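Local coordinates for enolase from the environmental genome shotgun sequencing of the Sargasso Sea (PDB 2QGY), which is of unknown function but probably works as a magnesium-dependent enolase-superfamily enzyme that abstracts a proton next to a substrate carboxylate, at residues Glu205-Thr210 with Thr238-Thr243; Glu232-Leu237 with Phe260-Ser265; Pro274-Met279 with Ile283-Ile288; Ile299-Trp304 with His316-Ile321. All blocks are in the same frame, centred on the assembly; numbering follows the deposited sequence.

Interaction 1 (Glu205-Thr210 with Thr238-Thr243); sequences EDLDQT and TEIKNT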
loop_
_atom_site.group_PDB
_atom_site.type_symbol
_atom_site.label_atom_id
_atom_site.label_comp_id
_atom_site.label_asym_id
_atom_site.label_seq_id
_atom_site.Cartn_x
_atom_site.Cartn_y
_atom_site.Cartn_z
ATOM N N GLU A 205 15.142 10.302 -10.696
ATOM C CA GLU A 205 15.656 8.958 -10.910
ATOM C C GLU A 205 17.163 8.900 -10.625
ATOM O O GLU A 205 17.680 7.903 -10.089
ATOM C CB GLU A 205 15.354 8.533 -12.359
ATOM C CG GLU A 205 13.847 8.629 -12.801
ATOM C CD GLU A 205 13.158 10.018 -12.583
ATOM O OE1 GLU A 205 13.767 11.096 -12.869
ATOM O OE2 GLU A 205 11.972 10.018 -12.138
ATOM N N ASP A 206 17.856 9.991 -10.939
ATOM C CA ASP A 206 19.320 10.042 -10.843
ATOM C C ASP A 206 19.823 10.885 -9.676
ATOM O O ASP A 206 19.782 12.130 -9.728
ATOM C CB ASP A 206 19.901 10.546 -12.172
ATOM C CG ASP A 206 21.417 10.369 -12.270
ATOM O OD1 ASP A 206 22.122 10.425 -11.244
ATOM O OD2 ASP A 206 21.906 10.178 -13.403
ATOM N N LEU A 207 20.322 10.193 -8.652
ATOM C CA LEU A 207 20.823 10.804 -7.420
ATOM C C LEU A 207 21.931 11.845 -7.678
ATOM O O LEU A 207 22.021 12.877 -6.994
ATOM C CB LEU A 207 21.331 9.713 -6.467
ATOM C CG LEU A 207 21.879 10.160 -5.112
ATOM C CD1 LEU A 207 20.775 10.819 -4.256
ATOM C CD2 LEU A 207 22.520 8.991 -4.346
ATOM N N ASP A 208 22.771 11.561 -8.667
ATOM C CA ASP A 208 23.794 12.526 -9.076
ATOM C C ASP A 208 23.224 13.853 -9.590
ATOM O O ASP A 208 23.682 14.906 -9.150
ATOM C CB ASP A 208 24.806 11.886 -10.028
ATOM C CG ASP A 208 25.803 10.980 -9.288
ATOM O OD1 ASP A 208 25.911 11.075 -8.036
ATOM O OD2 ASP A 208 26.480 10.172 -9.963
ATOM N N GLN A 209 22.206 13.813 -10.451
ATOM C CA GLN A 209 21.489 15.047 -10.863
ATOM C C GLN A 209 20.954 15.805 -9.654
ATOM O O GLN A 209 21.137 17.020 -9.537
ATOM C CB GLN A 209 20.325 14.772 -11.821
ATOM C CG GLN A 209 20.616 13.796 -12.963
ATOM C CD GLN A 209 21.429 14.398 -14.087
ATOM O OE1 GLN A 209 21.509 15.625 -14.232
ATOM N NE2 GLN A 209 22.030 13.536 -14.905
ATOM N N THR A 210 20.323 15.069 -8.736
ATOM C CA THR A 210 19.774 15.650 -7.515
ATOM C C THR A 210 20.813 16.378 -6.693
ATOM O O THR A 210 20.606 17.521 -6.298
ATOM C CB THR A 210 19.104 14.557 -6.662
ATOM O OG1 THR A 210 18.097 13.938 -7.461
ATOM C CG2 THR A 210 18.480 15.127 -5.413
ATOM N N THR A 238 18.423 10.276 4.805
ATOM C CA THR A 238 19.339 10.733 5.840
ATOM C C THR A 238 20.590 11.311 5.181
ATOM O O THR A 238 21.058 12.364 5.569
ATOM C CB THR A 238 19.675 9.639 6.865
ATOM O OG1 THR A 238 20.470 8.613 6.241
ATOM C CG2 THR A 238 18.373 9.036 7.483
ATOM N N GLU A 239 21.101 10.635 4.166
ATOM C CA GLU A 239 22.298 11.110 3.471
ATOM C C GLU A 239 22.096 12.539 2.901
ATOM O O GLU A 239 22.945 13.419 3.081
ATOM C CB GLU A 239 22.685 10.129 2.383
ATOM C CG GLU A 239 23.714 10.676 1.416
ATOM C CD GLU A 239 24.213 9.620 0.479
ATOM O OE1 GLU A 239 24.111 8.423 0.847
ATOM O OE2 GLU A 239 24.725 9.993 -0.602
ATOM N N ILE A 240 20.967 12.764 2.241
ATOM C CA ILE A 240 20.624 14.097 1.717
ATOM C C ILE A 240 20.489 15.133 2.802
ATOM O O ILE A 240 21.060 16.233 2.697
ATOM C CB ILE A 240 19.300 14.097 0.889
ATOM C CG1 ILE A 240 19.492 13.354 -0.438
ATOM C CG2 ILE A 240 18.799 15.558 0.667
ATOM C CD1 ILE A 240 20.300 14.089 -1.500
ATOM N N LYS A 241 19.722 14.812 3.839
ATOM C CA LYS A 241 19.491 15.772 4.921
ATOM C C LYS A 241 20.816 16.160 5.568
ATOM O O LYS A 241 20.998 17.319 5.958
ATOM C CB LYS A 241 18.535 15.192 5.965
ATOM C CG LYS A 241 18.408 16.017 7.220
ATOM C CD LYS A 241 17.257 15.544 8.080
ATOM C CE LYS A 241 17.473 15.869 9.561
ATOM N NZ LYS A 241 17.635 17.291 9.888
ATOM N N ASN A 242 21.736 15.203 5.642
ATOM C CA ASN A 242 23.035 15.399 6.305
ATOM C C ASN A 242 24.035 16.176 5.451
ATOM O O ASN A 242 24.990 16.761 5.986
ATOM C CB ASN A 242 23.656 14.047 6.709
ATOM C CG ASN A 242 22.835 13.296 7.796
ATOM O OD1 ASN A 242 21.976 13.876 8.484
ATOM N ND2 ASN A 242 23.112 12.003 7.948
ATOM N N THR A 243 23.816 16.176 4.146
ATOM C CA THR A 243 24.733 16.760 3.175
ATOM C C THR A 243 24.422 18.218 2.931
ATOM O O THR A 243 25.338 19.026 2.737
ATOM C CB THR A 243 24.732 15.951 1.869
ATOM O OG1 THR A 243 25.088 14.603 2.179
ATOM C CG2 THR A 243 25.742 16.506 0.821
#
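Leu207, Thr210 and Ile240 make a small helix-to-helix contact on the outside of the C-terminal barrel, where the first turn of helix 207-217 meets the last turns of helix 234-243. The backbones stay well apart, the nearest CA atoms being those of Thr210 and Ile240 at 9.4 Å, and the gap is bridged by the ends of side chains. Ile240 does most of this work: its CD1 reaches across to Leu207 CD1 at 4.3 Å and to Thr210 CG2 at 4.4 Å, two methyl groups that lie one helical turn apart. Thr210 presents its methyl because CG2 lies opposite the backbone N and OG1 beside it (chi1 -58°). At the margin, the chain of Glu239 lies extended, its carboxylate brushing past Leu207 CD2; the polar partner of that carboxylate is Lys211, through a salt bridge. Asp206 caps the start of the first helix, OD1 accepting weak bonds from Asp208 N and Gln209 N. In the other helix, Thr243 OG1 donates back to Glu239 O over 2.6 Å, binding the side chain to its own final turn. The contact joins consecutive helices of the barrel's outer layer: Thr210 also rests on Leu201 and Pro204, Leu207 covers Val229, and Ile240 packs inward on Val248 of strand 248-250.

Interaction 2 (Glu232-Leu237 with Phe260-Ser265); sequences ENISLL and FRELIS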
loop_
_atom_site.group_PDB
_atom_site.type_symbol
_atom_site.label_atom_id
_atom_site.label_comp_id
_atom_site.label_asym_id
_atom_site.label_seq_id
_atom_site.Cartn_x
_atom_site.Cartn_y
_atom_site.Cartn_z
ATOM N N GLU A 232 10.779 5.762 0.852
ATOM C CA GLU A 232 11.106 4.479 1.467
ATOM C C GLU A 232 12.606 4.227 1.575
ATOM O O GLU A 232 13.030 3.320 2.293
ATOM C CB GLU A 232 10.441 3.323 0.732
ATOM C CG GLU A 232 8.939 3.291 0.943
ATOM C CD GLU A 232 8.334 2.038 0.378
ATOM O OE1 GLU A 232 8.380 0.990 1.052
ATOM O OE2 GLU A 232 7.808 2.107 -0.742
ATOM N N ASN A 233 13.395 5.018 0.853
ATOM C CA ASN A 233 14.855 4.882 0.923
ATOM C C ASN A 233 15.364 5.775 2.046
ATOM O O ASN A 233 15.877 6.870 1.802
ATOM C CB ASN A 233 15.511 5.273 -0.408
ATOM C CG ASN A 233 16.996 4.838 -0.487
ATOM O OD1 ASN A 233 17.651 4.625 0.535
ATOM N ND2 ASN A 233 17.488 4.659 -1.689
ATOM N N ILE A 234 15.178 5.317 3.275
ATOM C CA ILE A 234 15.464 6.144 4.437
ATOM C C ILE A 234 16.972 6.437 4.492
ATOM O O ILE A 234 17.387 7.554 4.867
ATOM C CB ILE A 234 14.902 5.520 5.757
ATOM C CG1 ILE A 234 13.388 5.245 5.601
ATOM C CG2 ILE A 234 15.151 6.439 6.952
ATOM C CD1 ILE A 234 12.721 4.669 6.838
ATOM N N SER A 235 17.770 5.448 4.102
ATOM C CA SER A 235 19.227 5.624 4.053
ATOM C C SER A 235 19.599 6.851 3.234
ATOM O O SER A 235 20.420 7.673 3.679
ATOM C CB SER A 235 19.891 4.368 3.481
ATOM O OG SER A 235 19.692 3.297 4.383
ATOM N N LEU A 236 19.017 6.976 2.042
ATOM C CA LEU A 236 19.297 8.112 1.149
ATOM C C LEU A 236 18.731 9.412 1.681
ATOM O O LEU A 236 19.348 10.472 1.535
ATOM C CB LEU A 236 18.747 7.869 -0.254
ATOM C CG LEU A 236 19.722 7.397 -1.320
ATOM C CD1 LEU A 236 20.194 5.978 -1.023
ATOM C CD2 LEU A 236 19.072 7.496 -2.704
ATOM N N LEU A 237 17.558 9.343 2.310
ATOM C CA LEU A 237 16.979 10.565 2.891
ATOM C C LEU A 237 17.927 11.143 3.934
ATOM O O LEU A 237 18.186 12.365 3.979
ATOM C CB LEU A 237 15.622 10.288 3.559
ATOM C CG LEU A 237 14.333 10.264 2.749
ATOM C CD1 LEU A 237 13.231 9.665 3.642
ATOM C CD2 LEU A 237 13.965 11.664 2.298
ATOM N N PHE A 260 6.485 6.388 9.570
ATOM C CA PHE A 260 6.815 7.724 10.116
ATOM C C PHE A 260 7.589 7.660 11.423
ATOM O O PHE A 260 8.489 8.491 11.643
ATOM C CB PHE A 260 5.588 8.645 10.187
ATOM C CG PHE A 260 5.053 9.034 8.809
ATOM C CD1 PHE A 260 5.583 10.121 8.123
ATOM C CD2 PHE A 260 4.116 8.225 8.165
ATOM C CE1 PHE A 260 5.144 10.457 6.835
ATOM C CE2 PHE A 260 3.663 8.546 6.880
ATOM C CZ PHE A 260 4.183 9.651 6.210
ATOM N N ARG A 261 7.305 6.652 12.247
ATOM C CA ARG A 261 8.108 6.433 13.450
ATOM C C ARG A 261 9.549 6.101 13.087
ATOM O O ARG A 261 10.447 6.561 13.751
ATOM C CB ARG A 261 7.505 5.349 14.354
ATOM C CG ARG A 261 6.367 5.917 15.150
ATOM C CD ARG A 261 5.477 4.856 15.754
ATOM N NE ARG A 261 4.417 5.501 16.516
ATOM C CZ ARG A 261 3.306 4.882 16.913
ATOM N NH1 ARG A 261 3.119 3.601 16.625
ATOM N NH2 ARG A 261 2.398 5.536 17.615
ATOM N N GLU A 262 9.754 5.283 12.056
ATOM C CA GLU A 262 11.116 4.998 11.578
ATOM C C GLU A 262 11.797 6.281 11.098
ATOM O O GLU A 262 12.978 6.478 11.396
ATOM C CB GLU A 262 11.104 3.954 10.463
ATOM C CG GLU A 262 12.507 3.599 9.858
ATOM C CD GLU A 262 13.415 2.830 10.807
ATOM O OE1 GLU A 262 12.909 2.297 11.806
ATOM O OE2 GLU A 262 14.646 2.761 10.542
ATOM N N LEU A 263 11.098 7.135 10.344
ATOM C CA LEU A 263 11.716 8.402 9.881
ATOM C C LEU A 263 12.126 9.244 11.085
ATOM O O LEU A 263 13.200 9.825 11.100
ATOM C CB LEU A 263 10.772 9.235 8.993
ATOM C CG LEU A 263 10.347 8.652 7.640
ATOM C CD1 LEU A 263 9.240 9.565 7.132
ATOM C CD2 LEU A 263 11.533 8.686 6.655
ATOM N N ILE A 264 11.274 9.288 12.108
ATOM C CA ILE A 264 11.640 10.038 13.324
ATOM C C ILE A 264 12.909 9.466 13.979
ATOM O O ILE A 264 13.814 10.230 14.364
ATOM C CB ILE A 264 10.480 10.085 14.343
ATOM C CG1 ILE A 264 9.319 10.931 13.832
ATOM C CG2 ILE A 264 10.921 10.730 15.685
ATOM C CD1 ILE A 264 8.023 10.765 14.703
ATOM N N SER A 265 12.950 8.135 14.087
ATOM C CA SER A 265 14.046 7.379 14.735
ATOM C C SER A 265 15.360 7.661 14.073
ATOM O O SER A 265 16.408 7.723 14.723
ATOM C CB SER A 265 13.815 5.867 14.595
ATOM O OG SER A 265 12.790 5.422 15.447
#
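The carboxylate of Glu262, the flat group nearest this interface, is turned off Ile234, and it is the CG behind it that meets Ile234 CD1. That carbon pair is modelled at 3.2 Å, closer than is comfortable, so its exact spacing is doubtful. The carboxylate has polar partners: OE2 forms a salt bridge with Arg266 and a hydrogen bond with Ser235 OG of the second subunit, while Ser235 of this chain bonds to Glu262 OE1 of that subunit. A bend in the glutamate chain (chi2 69°) leads its end off to these groups while CB and CG stay against the isoleucine. Two further flat groups, the Asn233 amide and the Phe260 ring, lie outside the interface: the amide caps its helix, with Leu236 N reaching OD1 at 3.1 Å from above the carbonyl plane, whereas Phe260 leaves its helix away from Ile234 and its ring meets Phe272 edge-to-face.

Leucine and isoleucine branches fill the rest. Leu263 CD2 touches two residues of the facing helix, 3.6 Å from Leu237 CD1 and 4.0 Å from Ile234 CG1, its chain crossing both at a slant. Ile234 turns CG1 beside its backbone N (chi1 -55°) and extends from there, which carries CD1 to Glu262 CG. The closest CA atoms, those of Ile234 and Leu263, are 7.0 Å apart. Helices 234-243 and 257-265 are successive outer helices of the barrel; Leu237 and Leu263 both press inward on Thr250 of strand 248-250, and Leu263 also touches Phe272 of strand 271-272.

Interaction 3 (Pro274-Met279 with Ile283-Ile288); sequences PDISGM and IDIIEI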
loop_
_atom_site.group_PDB
_atom_site.type_symbol
_atom_site.label_atom_id
_atom_site.label_comp_id
_atom_site.label_asym_id
_atom_site.label_seq_id
_atom_site.Cartn_x
_atom_site.Cartn_y
_atom_site.Cartn_z
ATOM N N PRO A 274 2.443 13.752 4.847
ATOM C CA PRO A 274 1.472 12.710 4.471
ATOM C C PRO A 274 0.238 13.439 3.886
ATOM O O PRO A 274 -0.060 14.595 4.274
ATOM C CB PRO A 274 1.098 12.057 5.809
ATOM C CG PRO A 274 1.338 13.123 6.847
ATOM C CD PRO A 274 2.619 13.839 6.309
ATOM N N ASP A 275 -0.503 12.769 3.011
ATOM C CA ASP A 275 -1.702 13.425 2.453
ATOM C C ASP A 275 -2.823 13.323 3.488
ATOM O O ASP A 275 -2.973 12.318 4.189
ATOM C CB ASP A 275 -2.129 12.773 1.136
ATOM C CG ASP A 275 -3.247 13.553 0.425
ATOM O OD1 ASP A 275 -2.941 14.384 -0.458
ATOM O OD2 ASP A 275 -4.429 13.353 0.772
ATOM N N ILE A 276 -3.555 14.417 3.631
ATOM C CA ILE A 276 -4.650 14.483 4.594
ATOM C C ILE A 276 -5.681 13.348 4.426
ATOM O O ILE A 276 -6.336 12.892 5.411
ATOM C CB ILE A 276 -5.338 15.885 4.506
ATOM C CG1 ILE A 276 -6.386 16.057 5.624
ATOM C CG2 ILE A 276 -5.965 16.114 3.073
ATOM C CD1 ILE A 276 -5.826 16.085 7.080
ATOM N N SER A 277 -5.850 12.913 3.187
ATOM C CA SER A 277 -6.855 11.933 2.822
ATOM C C SER A 277 -6.186 10.617 2.417
ATOM O O SER A 277 -6.813 9.731 1.835
ATOM C CB SER A 277 -7.679 12.468 1.671
ATOM O OG SER A 277 -8.647 13.382 2.175
ATOM N N GLY A 278 -4.897 10.483 2.739
ATOM C CA GLY A 278 -4.182 9.270 2.368
ATOM C C GLY A 278 -3.463 8.578 3.503
ATOM O O GLY A 278 -3.024 7.432 3.342
ATOM N N MET A 279 -3.329 9.225 4.659
ATOM C CA MET A 279 -2.491 8.661 5.729
ATOM C C MET A 279 -3.148 7.426 6.364
ATOM O O MET A 279 -2.455 6.522 6.837
ATOM C CB MET A 279 -2.141 9.750 6.786
ATOM C CG MET A 279 -1.492 9.227 8.100
ATOM S SD MET A 279 0.281 8.929 7.919
ATOM C CE MET A 279 0.685 8.353 9.609
ATOM N N ILE A 283 -6.855 10.336 13.226
ATOM C CA ILE A 283 -6.250 9.843 14.462
ATOM C C ILE A 283 -4.756 9.678 14.164
ATOM O O ILE A 283 -3.917 10.091 14.944
ATOM C CB ILE A 283 -6.883 8.494 14.885
ATOM C CG1 ILE A 283 -8.303 8.701 15.476
ATOM C CG2 ILE A 283 -5.974 7.744 15.857
ATOM C CD1 ILE A 283 -8.963 7.404 15.972
ATOM N N ASP A 284 -4.435 9.058 13.023
ATOM C CA ASP A 284 -3.038 8.776 12.714
ATOM C C ASP A 284 -2.216 10.000 12.353
ATOM O O ASP A 284 -1.044 10.076 12.691
ATOM C CB ASP A 284 -2.920 7.676 11.644
ATOM C CG ASP A 284 -2.949 6.265 12.271
ATOM O OD1 ASP A 284 -2.978 6.174 13.525
ATOM O OD2 ASP A 284 -2.977 5.267 11.520
ATOM N N ILE A 285 -2.823 10.957 11.666
ATOM C CA ILE A 285 -2.140 12.204 11.367
ATOM C C ILE A 285 -1.832 12.971 12.658
ATOM O O ILE A 285 -0.724 13.472 12.869
ATOM C CB ILE A 285 -3.002 13.072 10.423
ATOM C CG1 ILE A 285 -2.954 12.465 9.023
ATOM C CG2 ILE A 285 -2.548 14.546 10.406
ATOM C CD1 ILE A 285 -3.665 13.247 7.986
ATOM N N ILE A 286 -2.823 13.056 13.531
ATOM C CA ILE A 286 -2.632 13.720 14.828
ATOM C C ILE A 286 -1.599 13.016 15.716
ATOM O O ILE A 286 -0.791 13.685 16.355
ATOM C CB ILE A 286 -3.976 13.852 15.579
ATOM C CG1 ILE A 286 -4.945 14.797 14.842
ATOM C CG2 ILE A 286 -3.748 14.308 17.015
ATOM C CD1 ILE A 286 -4.491 16.250 14.744
ATOM N N GLU A 287 -1.625 11.686 15.754
ATOM C CA GLU A 287 -0.657 10.915 16.533
ATOM C C GLU A 287 0.768 11.168 16.040
ATOM O O GLU A 287 1.672 11.416 16.837
ATOM C CB GLU A 287 -0.969 9.421 16.459
ATOM C CG GLU A 287 -0.052 8.539 17.331
ATOM C CD GLU A 287 0.091 9.058 18.768
ATOM O OE1 GLU A 287 -0.955 9.329 19.414
ATOM O OE2 GLU A 287 1.248 9.168 19.261
ATOM N N ILE A 288 0.960 11.114 14.729
ATOM C CA ILE A 288 2.284 11.384 14.179
ATOM C C ILE A 288 2.696 12.858 14.325
ATOM O O ILE A 288 3.874 13.147 14.523
ATOM C CB ILE A 288 2.449 10.871 12.742
ATOM C CG1 ILE A 288 3.935 10.627 12.462
ATOM C CG2 ILE A 288 1.845 11.834 11.717
ATOM C CD1 ILE A 288 4.476 9.343 13.233
HETATM O O HOH W 1 -2.331 4.882 9.030
#
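Residues 274-279 follow an irregular, turned path that brings the CA of Met279 to 6.7 Å from that of Ile285 on helix 282-294. Met279 and Ile285 run alongside one another in opposed senses, with Met279 CB against Ile285 CG1 at 3.6 Å. Beyond this the methionine, bent at chi2 (81°), carries its CE methyl over the helix, to 3.9 Å from Asp284 O and 4.2 Å from Ile288 CG2. Ile285 sends its own CD1 toward the loop, where it meets Ile276 CD1 at 3.7 Å, the two side chains set roughly perpendicular. This is the stretch between strand 271-272 and helix 282-294 of the (beta/alpha) barrel, so the apolar seam ties a loop at the strand end to the helix that follows it. The loop is held in its bend by an Asx turn: Asp275 OD2 accepts from Ser277 N at 2.8 Å, meeting it on the anti side of the carboxylate. Asn305 ND2 also bonds to that oxygen, and OD1 is bonded to His302, so the carboxylate is held through both oxygens. A water donates to Met279 O at 2.7 Å and to Asp284 OD2 at 2.6 Å, closing a polar bridge beside the apolar contact, while Asp284 OD1 is hydrogen-bonded to Tyr86. Phe260 of helix 257-265 covers Met279 and Ile288 as well as Pro274.

Interaction 4 (Ile299-Trp304 with His316-Ile321); sequences ISPHCW and HVCSSI
Cys318 and Pro301 touch through a sulfur laid against the proline ring: SG lies 3.5 Å from CD and 3.7 Å from CG of Pro301. The cysteine reaches it with SG beside its own backbone N (chi1 -72°), although its CA lies 8.0 Å from that of Pro301. The second pair is Ile321 and Ile299. In Ile321, CG1 stands between the backbone N and the carbonyl carbon (chi1 58°), a congested rotamer, and an extended chi2 then pushes CD1 out to 4.0 Å from Ile299 CB. The isoleucine it meets starts toward Ile321 but bends off at both torsions, so its base and not its tip takes the contact. Near the end of the helix Ser319 OG folds back to donate to His316 O at 2.9 Å, tilted from the carbonyl plane. The C-terminal part of helix 309-320 and the residue following it thus pack on strand 298-299 and its loop, a beta-alpha unit of the TIM barrel characteristic of enolase-superfamily C-terminal domains. The same loop carries His302, whose ND1 is hydrogen-bonded to Asp275 in the loop after the preceding strand, a pairing that resembles the His-Asp dyad of mandelate racemase and may play a similar part here.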
loop_
_atom_site.group_PDB
_atom_site.type_symbol
_atom_site.label_atom_id
_atom_site.label_comp_id
_atom_site.label_asym_id
_atom_site.label_seq_id
_atom_site.Cartn_x
_atom_site.Cartn_y
_atom_site.Cartn_z
ATOM N N ILE A 299 4.758 19.294 10.523
ATOM C CA ILE A 299 3.832 18.590 9.636
ATOM C C ILE A 299 3.201 19.569 8.647
ATOM O O ILE A 299 2.625 20.575 9.032
ATOM C CB ILE A 299 2.692 17.925 10.442
ATOM C CG1 ILE A 299 3.250 16.951 11.505
ATOM C CG2 ILE A 299 1.722 17.179 9.500
ATOM C CD1 ILE A 299 4.051 15.735 10.931
ATOM N N SER A 300 3.308 19.263 7.365
ATOM C CA SER A 300 2.679 20.083 6.341
ATOM C C SER A 300 1.858 19.104 5.540
ATOM O O SER A 300 2.371 18.463 4.661
ATOM C CB SER A 300 3.752 20.673 5.424
ATOM O OG SER A 300 3.152 21.393 4.344
ATOM N N PRO A 301 0.572 18.943 5.862
ATOM C CA PRO A 301 -0.159 17.937 5.093
ATOM C C PRO A 301 -0.174 18.183 3.583
ATOM O O PRO A 301 -0.278 19.341 3.112
ATOM C CB PRO A 301 -1.580 18.016 5.673
ATOM C CG PRO A 301 -1.370 18.578 7.069
ATOM C CD PRO A 301 -0.280 19.626 6.851
ATOM N N HIS A 302 -0.068 17.094 2.829
ATOM C CA HIS A 302 -0.105 17.156 1.394
ATOM C C HIS A 302 -1.605 17.163 1.098
ATOM O O HIS A 302 -2.383 16.603 1.853
ATOM C CB HIS A 302 0.589 15.891 0.866
ATOM C CG HIS A 302 0.495 15.663 -0.621
ATOM N ND1 HIS A 302 -0.481 14.869 -1.181
ATOM C CD2 HIS A 302 1.336 15.986 -1.636
ATOM C CE1 HIS A 302 -0.276 14.757 -2.483
ATOM N NE2 HIS A 302 0.814 15.438 -2.792
ATOM N N CYS A 303 -2.014 17.846 0.044
ATOM C CA CYS A 303 -3.448 17.912 -0.264
ATOM C C CYS A 303 -3.687 18.003 -1.767
ATOM O O CYS A 303 -4.201 19.004 -2.286
ATOM C CB CYS A 303 -4.140 19.072 0.492
ATOM S SG CYS A 303 -5.985 18.897 0.397
ATOM N N TRP A 304 -3.288 16.964 -2.493
ATOM C CA TRP A 304 -3.608 16.905 -3.903
ATOM C C TRP A 304 -4.953 16.172 -4.004
ATOM O O TRP A 304 -5.040 14.974 -4.295
ATOM C CB TRP A 304 -2.482 16.261 -4.724
ATOM C CG TRP A 304 -2.715 16.335 -6.209
ATOM C CD1 TRP A 304 -3.240 17.374 -6.913
ATOM C CD2 TRP A 304 -2.485 15.289 -7.151
ATOM N NE1 TRP A 304 -3.334 17.053 -8.252
ATOM C CE2 TRP A 304 -2.854 15.785 -8.427
ATOM C CE3 TRP A 304 -1.981 13.988 -7.045
ATOM C CZ2 TRP A 304 -2.739 15.018 -9.595
ATOM C CZ3 TRP A 304 -1.854 13.219 -8.217
ATOM C CH2 TRP A 304 -2.250 13.740 -9.467
ATOM N N HIS A 316 -8.686 22.102 9.467
ATOM C CA HIS A 316 -9.050 21.808 10.865
ATOM C C HIS A 316 -7.887 21.114 11.611
ATOM O O HIS A 316 -7.564 21.471 12.754
ATOM C CB HIS A 316 -10.327 20.966 10.927
ATOM C CG HIS A 316 -11.587 21.761 10.740
ATOM N ND1 HIS A 316 -12.154 22.508 11.756
ATOM C CD2 HIS A 316 -12.390 21.921 9.661
ATOM C CE1 HIS A 316 -13.257 23.084 11.306
ATOM N NE2 HIS A 316 -13.409 22.764 10.033
ATOM N N VAL A 317 -7.223 20.156 10.967
ATOM C CA VAL A 317 -6.096 19.490 11.608
ATOM C C VAL A 317 -4.976 20.493 11.869
ATOM O O VAL A 317 -4.470 20.573 12.995
ATOM C CB VAL A 317 -5.553 18.288 10.790
ATOM C CG1 VAL A 317 -4.160 17.792 11.335
ATOM C CG2 VAL A 317 -6.521 17.176 10.885
ATOM N N CYS A 318 -4.616 21.268 10.843
ATOM C CA CYS A 318 -3.507 22.226 10.962
ATOM C C CYS A 318 -3.735 23.261 12.056
ATOM O O CYS A 318 -2.786 23.664 12.736
ATOM C CB CYS A 318 -3.225 22.948 9.643
ATOM S SG CYS A 318 -2.458 21.862 8.422
ATOM N N SER A 319 -4.990 23.682 12.214
ATOM C CA SER A 319 -5.352 24.661 13.244
ATOM C C SER A 319 -5.263 24.111 14.668
ATOM O O SER A 319 -5.217 24.896 15.632
ATOM C CB SER A 319 -6.744 25.243 12.979
ATOM O OG SER A 319 -7.756 24.341 13.365
ATOM N N SER A 320 -5.149 22.785 14.770
ATOM C CA SER A 320 -5.248 22.105 16.046
ATOM C C SER A 320 -3.912 21.549 16.537
ATOM O O SER A 320 -3.836 21.037 17.641
ATOM C CB SER A 320 -6.286 20.986 15.975
ATOM O OG SER A 320 -5.730 19.803 15.434
ATOM N N ILE A 321 -2.856 21.668 15.729
ATOM C CA ILE A 321 -1.527 21.160 16.152
ATOM C C ILE A 321 -0.494 22.298 16.311
ATOM O O ILE A 321 -0.528 23.263 15.556
ATOM C CB ILE A 321 -0.985 20.038 15.213
ATOM C CG1 ILE A 321 -0.893 20.551 13.768
ATOM C CG2 ILE A 321 -1.871 18.798 15.289
ATOM C CD1 ILE A 321 -0.045 19.674 12.824
#

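Overall arrangement
All four contacts belong to the C-terminal barrel domain. Interactions 1 and 2 share helix 234-243 and their centres lie about 14 Å apart, so three successive outer helices are linked. Interaction 2 meets interaction 3, about 17 Å between centres, through Phe260, whose CE2 is 3.6 Å from Met279 SD. Interactions 3 and 4 are the closest pair, with centres about 9 Å apart, and are joined through Asp275 and His302 (OD1 to ND1 distance 2.6 Å). The magnesium ion, bound by Asp200, Glu226 and Glu252, lies about 9 Å from the side chain of Asp275 and about 12 to 13 Å from those of Leu237, Pro301 and Thr210.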